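Long-range contact in Phikz039 (PDB 3ZBQ), which belongs to the tubulin/FtsZ family as the phage protein PhuZ and binds guanosine-5'-diphosphate in its nucleotide pocket: residues M104-S118 and N143-V157. Residues are numbered along the deposited sequence; the frame is centred on the assembly and turned at random.
Sequences MGGASGSTIGPSLVS and NSSGSLKTFEGVSSV. With GDP (guanosine-5'-diphosphate), chain B.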
loop_
_atom_site.group_PDB
_atom_site.type_symbol
_atom_site.label_atom_id
_atom_site.label_comp_id
_atom_site.label_asym_id
_atom_site.label_seq_id
_atom_site.Cartn_x
_atom_site.Cartn_y
_atom_site.Cartn_z
ATOM N N MET A 104 -1.655 0.603 -6.457
ATOM C CA MET A 104 -0.444 1.049 -7.133
ATOM C C MET A 104 -0.705 1.550 -8.558
ATOM O O MET A 104 0.092 2.314 -9.110
ATOM C CB MET A 104 0.561 -0.098 -7.185
ATOM C CG MET A 104 1.037 -0.516 -5.814
ATOM S SD MET A 104 1.901 -2.107 -5.830
ATOM C CE MET A 104 3.370 -1.695 -6.764
ATOM N N GLY A 105 -1.796 1.102 -9.156
ATOM C CA GLY A 105 -2.043 1.394 -10.566
ATOM C C GLY A 105 -2.861 2.640 -10.828
ATOM O O GLY A 105 -3.054 3.042 -11.983
ATOM N N GLY A 106 -3.359 3.242 -9.754
ATOM C CA GLY A 106 -4.107 4.476 -9.846
ATOM C C GLY A 106 -3.212 5.696 -9.713
ATOM O O GLY A 106 -1.991 5.592 -9.838
ATOM N N ALA A 107 -3.818 6.856 -9.470
ATOM C CA ALA A 107 -3.085 8.121 -9.418
ATOM C C ALA A 107 -3.013 8.727 -8.018
ATOM O O ALA A 107 -1.982 9.263 -7.617
ATOM C CB ALA A 107 -3.711 9.130 -10.378
ATOM N N SER A 108 -4.121 8.660 -7.286
ATOM C CA SER A 108 -4.234 9.381 -6.026
ATOM C C SER A 108 -3.737 8.552 -4.860
ATOM O O SER A 108 -2.945 9.031 -4.046
ATOM C CB SER A 108 -5.675 9.827 -5.796
ATOM O OG SER A 108 -6.060 10.735 -6.811
ATOM N N GLY A 109 -4.178 7.298 -4.783
ATOM C CA GLY A 109 -3.704 6.448 -3.702
ATOM C C GLY A 109 -2.213 6.213 -3.816
ATOM O O GLY A 109 -1.508 6.167 -2.804
ATOM N N SER A 110 -1.722 6.068 -5.044
ATOM C CA SER A 110 -0.314 5.736 -5.271
ATOM C C SER A 110 0.633 6.931 -5.152
ATOM O O SER A 110 1.842 6.794 -5.346
ATOM C CB SER A 110 -0.137 5.103 -6.640
ATOM O OG SER A 110 -0.275 6.088 -7.659
ATOM N N THR A 111 0.090 8.099 -4.838
ATOM C CA THR A 111 0.921 9.265 -4.545
ATOM C C THR A 111 0.670 9.743 -3.118
ATOM O O THR A 111 1.619 9.922 -2.354
ATOM C CB THR A 111 0.700 10.412 -5.569
ATOM O OG1 THR A 111 -0.694 10.726 -5.636
ATOM C CG2 THR A 111 1.194 9.986 -6.943
ATOM N N ILE A 112 -0.598 9.924 -2.751
ATOM C CA ILE A 112 -0.957 10.271 -1.372
ATOM C C ILE A 112 -0.411 9.241 -0.376
ATOM O O ILE A 112 0.198 9.606 0.622
ATOM C CB ILE A 112 -2.491 10.378 -1.174
ATOM C CG1 ILE A 112 -3.065 11.537 -1.988
ATOM C CG2 ILE A 112 -2.836 10.569 0.305
ATOM C CD1 ILE A 112 -4.607 11.508 -2.096
ATOM N N GLY A 113 -0.629 7.958 -0.657
ATOM C CA GLY A 113 -0.213 6.899 0.255
ATOM C C GLY A 113 1.275 6.911 0.529
ATOM O O GLY A 113 1.707 7.064 1.683
ATOM N N PRO A 114 2.085 6.729 -0.524
ATOM C CA PRO A 114 3.537 6.754 -0.324
ATOM C C PRO A 114 4.049 8.089 0.217
ATOM O O PRO A 114 5.030 8.095 0.962
ATOM C CB PRO A 114 4.082 6.482 -1.725
ATOM C CG PRO A 114 3.014 5.631 -2.371
ATOM C CD PRO A 114 1.714 6.225 -1.860
ATOM N N SER A 115 3.402 9.198 -0.132
ATOM C CA SER A 115 3.803 10.485 0.440
ATOM C C SER A 115 3.558 10.539 1.936
ATOM O O SER A 115 4.372 11.096 2.679
ATOM C CB SER A 115 3.097 11.654 -0.243
ATOM O OG SER A 115 3.424 11.688 -1.616
ATOM N N LEU A 116 2.439 9.971 2.386
ATOM C CA LEU A 116 2.168 9.891 3.816
ATOM C C LEU A 116 3.174 8.975 4.498
ATOM O O LEU A 116 3.671 9.304 5.569
ATOM C CB LEU A 116 0.740 9.425 4.110
ATOM C CG LEU A 116 -0.356 10.480 3.931
ATOM C CD1 LEU A 116 -1.737 9.824 3.831
ATOM C CD2 LEU A 116 -0.335 11.488 5.071
ATOM N N VAL A 117 3.484 7.838 3.877
ATOM C CA VAL A 117 4.471 6.916 4.456
ATOM C C VAL A 117 5.807 7.622 4.632
ATOM O O VAL A 117 6.458 7.511 5.681
ATOM C CB VAL A 117 4.676 5.673 3.575
ATOM C CG1 VAL A 117 5.782 4.787 4.164
ATOM C CG2 VAL A 117 3.393 4.888 3.481
ATOM N N SER A 118 6.210 8.363 3.607
ATOM C CA SER A 118 7.475 9.084 3.651
ATOM C C SER A 118 7.490 10.109 4.781
ATOM O O SER A 118 8.441 10.171 5.567
ATOM C CB SER A 118 7.755 9.777 2.319
ATOM O OG SER A 118 9.044 10.361 2.342
ATOM N N ASN A 143 1.847 3.019 -13.955
ATOM C CA ASN A 143 1.621 3.477 -12.583
ATOM C C ASN A 143 2.104 2.482 -11.543
ATOM O O ASN A 143 2.734 2.880 -10.555
ATOM C CB ASN A 143 0.147 3.813 -12.345
ATOM C CG ASN A 143 -0.280 5.072 -13.067
ATOM O OD1 ASN A 143 0.565 5.850 -13.526
ATOM N ND2 ASN A 143 -1.591 5.287 -13.169
ATOM N N SER A 144 1.817 1.194 -11.753
ATOM C CA SER A 144 2.248 0.171 -10.787
ATOM C C SER A 144 3.774 0.043 -10.763
ATOM O O SER A 144 4.377 -0.141 -9.691
ATOM C CB SER A 144 1.581 -1.186 -11.068
ATOM O OG SER A 144 0.179 -1.150 -10.833
ATOM N N SER A 145 4.412 0.157 -11.930
ATOM C CA SER A 145 5.883 0.143 -11.978
ATOM C C SER A 145 6.478 1.350 -11.260
ATOM O O SER A 145 7.457 1.219 -10.509
ATOM C CB SER A 145 6.398 0.091 -13.417
ATOM O OG SER A 145 5.959 -1.084 -14.068
ATOM N N GLY A 146 5.897 2.523 -11.495
ATOM C CA GLY A 146 6.315 3.727 -10.785
ATOM C C GLY A 146 6.098 3.614 -9.283
ATOM O O GLY A 146 6.916 4.070 -8.481
ATOM N N SER A 147 4.987 3.005 -8.888
ATOM C CA SER A 147 4.722 2.809 -7.470
ATOM C C SER A 147 5.749 1.890 -6.846
ATOM O O SER A 147 6.184 2.119 -5.707
ATOM C CB SER A 147 3.316 2.247 -7.253
ATOM O OG SER A 147 2.337 3.231 -7.521
ATOM N N LEU A 148 6.157 0.849 -7.575
ATOM C CA LEU A 148 7.141 -0.085 -7.005
ATOM C C LEU A 148 8.462 0.644 -6.794
ATOM O O LEU A 148 9.117 0.505 -5.748
ATOM C CB LEU A 148 7.339 -1.302 -7.922
ATOM C CG LEU A 148 8.413 -2.294 -7.444
ATOM C CD1 LEU A 148 8.023 -2.898 -6.094
ATOM C CD2 LEU A 148 8.640 -3.398 -8.468
ATOM N N LYS A 149 8.838 1.433 -7.797
ATOM C CA LYS A 149 10.023 2.275 -7.719
ATOM C C LYS A 149 9.897 3.305 -6.607
ATOM O O LYS A 149 10.881 3.606 -5.918
ATOM C CB LYS A 149 10.267 2.963 -9.068
ATOM C CG LYS A 149 10.841 2.032 -10.131
ATOM C CD LYS A 149 10.782 2.697 -11.503
ATOM C CE LYS A 149 11.226 1.755 -12.618
ATOM N NZ LYS A 149 12.658 1.390 -12.508
ATOM N N THR A 150 8.687 3.829 -6.421
ATOM C CA THR A 150 8.408 4.792 -5.355
ATOM C C THR A 150 8.718 4.197 -3.969
ATOM O O THR A 150 9.294 4.869 -3.120
ATOM C CB THR A 150 6.947 5.268 -5.422
ATOM O OG1 THR A 150 6.763 6.067 -6.615
ATOM C CG2 THR A 150 6.559 6.076 -4.184
ATOM N N PHE A 151 8.330 2.945 -3.745
ATOM C CA PHE A 151 8.606 2.294 -2.451
ATOM C C PHE A 151 10.094 2.335 -2.150
ATOM O O PHE A 151 10.515 2.522 -1.006
ATOM C CB PHE A 151 8.153 0.834 -2.464
ATOM C CG PHE A 151 6.689 0.642 -2.777
ATOM C CD1 PHE A 151 5.756 1.646 -2.522
ATOM C CD2 PHE A 151 6.246 -0.565 -3.306
ATOM C CE1 PHE A 151 4.406 1.455 -2.805
ATOM C CE2 PHE A 151 4.893 -0.768 -3.593
ATOM C CZ PHE A 151 3.974 0.240 -3.337
ATOM N N GLU A 152 10.896 2.135 -3.186
ATOM C CA GLU A 152 12.345 2.133 -3.041
ATOM C C GLU A 152 12.841 3.545 -2.765
ATOM O O GLU A 152 13.718 3.750 -1.921
ATOM C CB GLU A 152 12.992 1.571 -4.307
ATOM C CG GLU A 152 14.380 0.967 -4.110
ATOM C CD GLU A 152 14.345 -0.475 -3.604
ATOM O OE1 GLU A 152 13.541 -0.787 -2.699
ATOM O OE2 GLU A 152 15.141 -1.305 -4.104
ATOM N N GLY A 153 12.264 4.515 -3.472
ATOM C CA GLY A 153 12.601 5.918 -3.285
ATOM C C GLY A 153 12.219 6.421 -1.901
ATOM O O GLY A 153 12.982 7.154 -1.258
ATOM N N VAL A 154 11.033 6.038 -1.433
ATOM C CA VAL A 154 10.587 6.440 -0.101
ATOM C C VAL A 154 11.456 5.783 0.983
ATOM O O VAL A 154 11.799 6.421 1.982
ATOM C CB VAL A 154 9.080 6.140 0.119
ATOM C CG1 VAL A 154 8.700 6.301 1.591
ATOM C CG2 VAL A 154 8.218 7.055 -0.767
ATOM N N SER A 155 11.825 4.518 0.776
ATOM C CA SER A 155 12.736 3.838 1.700
ATOM C C SER A 155 14.029 4.636 1.823
ATOM O O SER A 155 14.544 4.866 2.930
ATOM C CB SER A 155 13.069 2.425 1.203
ATOM O OG SER A 155 11.916 1.606 1.110
ATOM N N SER A 156 14.562 5.041 0.678
ATOM C CA SER A 156 15.815 5.783 0.630
ATOM C C SER A 156 15.714 7.161 1.268
ATOM O O SER A 156 16.551 7.525 2.087
ATOM C CB SER A 156 16.317 5.914 -0.808
ATOM O OG SER A 156 16.550 4.642 -1.382
ATOM N N VAL A 157 14.696 7.926 0.885
ATOM C CA VAL A 157 14.547 9.302 1.351
ATOM C C VAL A 157 14.223 9.377 2.845
ATOM O O VAL A 157 14.771 10.219 3.573
ATOM C CB VAL A 157 13.484 10.055 0.518
ATOM C CG1 VAL A 157 13.134 11.369 1.177
ATOM C CG2 VAL A 157 14.005 10.275 -0.898
HETATM P PB GDP B . -6.971 6.223 -7.416
HETATM O O1B GDP B . -8.264 6.770 -6.868
HETATM O O2B GDP B . -6.025 5.868 -6.286
HETATM O O3B GDP B . -6.312 7.189 -8.370
HETATM O O3A GDP B . -7.224 4.877 -8.259
HETATM P PA GDP B . -8.169 3.650 -7.827
HETATM O O1A GDP B . -9.637 3.969 -7.669
HETATM O O2A GDP B . -7.616 2.984 -6.585
HETATM O "O5'" GDP B . -8.004 2.669 -9.074
HETATM C "C5'" GDP B . -6.721 2.241 -9.515
HETATM C "C4'" GDP B . -6.744 0.726 -9.713
HETATM O "O4'" GDP B . -6.874 0.085 -8.444
HETATM C "C3'" GDP B . -7.925 0.227 -10.523
HETATM O "O3'" GDP B . -7.612 0.252 -11.925
HETATM C "C2'" GDP B . -8.114 -1.178 -10.004
HETATM O "O2'" GDP B . -7.184 -2.052 -10.647
HETATM C "C1'" GDP B . -7.647 -1.108 -8.568
HETATM N N9 GDP B . -8.773 -0.987 -7.616
HETATM C C8 GDP B . -9.569 0.077 -7.398
HETATM N N7 GDP B . -10.476 -0.189 -6.426
HETATM C C5 GDP B . -10.252 -1.446 -5.992
HETATM C C6 GDP B . -10.836 -2.364 -4.987
HETATM O O6 GDP B . -11.796 -2.005 -4.258
HETATM N N1 GDP B . -10.283 -3.585 -4.873
HETATM C C2 GDP B . -9.248 -3.995 -5.636
HETATM N N2 GDP B . -8.745 -5.246 -5.483
HETATM N N3 GDP B . -8.669 -3.211 -6.569
HETATM C C4 GDP B . -9.125 -1.958 -6.783
#
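M104, in the loop ahead of helix 109-118, makes apolar contacts with F151 of helix 143-157. With CG of M104 anti to its carbonyl carbon (chi1 -65°) and the chain bent at chi3, SD lies at the edge of the F151 ring, a Met-aromatic contact. M104 CE meets F151 CE2 at 3.6 Å. Further along, P114 CB packs on T150 CG2 (3.5 Å), the two side chains crossing at about a right angle, while P114 CG comes up to the F151 ring edge. V154 continues the row, laying CG1 against S118 CB at 3.7 Å and also meeting V117.

Polar contacts gather at the glycine-rich loop. N143 ND2 donates to G105 O (2.9 Å, 164° at the hydrogen), with the acceptor in its amide plane but the donor well above the carbonyl plane; ND2 also bonds K72 O. N143 thus ties G105 to helix 143-157. Where the loop runs into the helix, the backbone N of A107, S108 and G109 bind the beta-phosphate of GDP, as the tubulin signature loop does.

Segments 109-118 and 143-157 run nearly parallel, 18° apart, within helices 109-122 and 138-158. Both lie over strands 97-103 and 127-133, and R74 of helix 74-81 hydrogen-bonds S110 OG and T150 OG1, linking them.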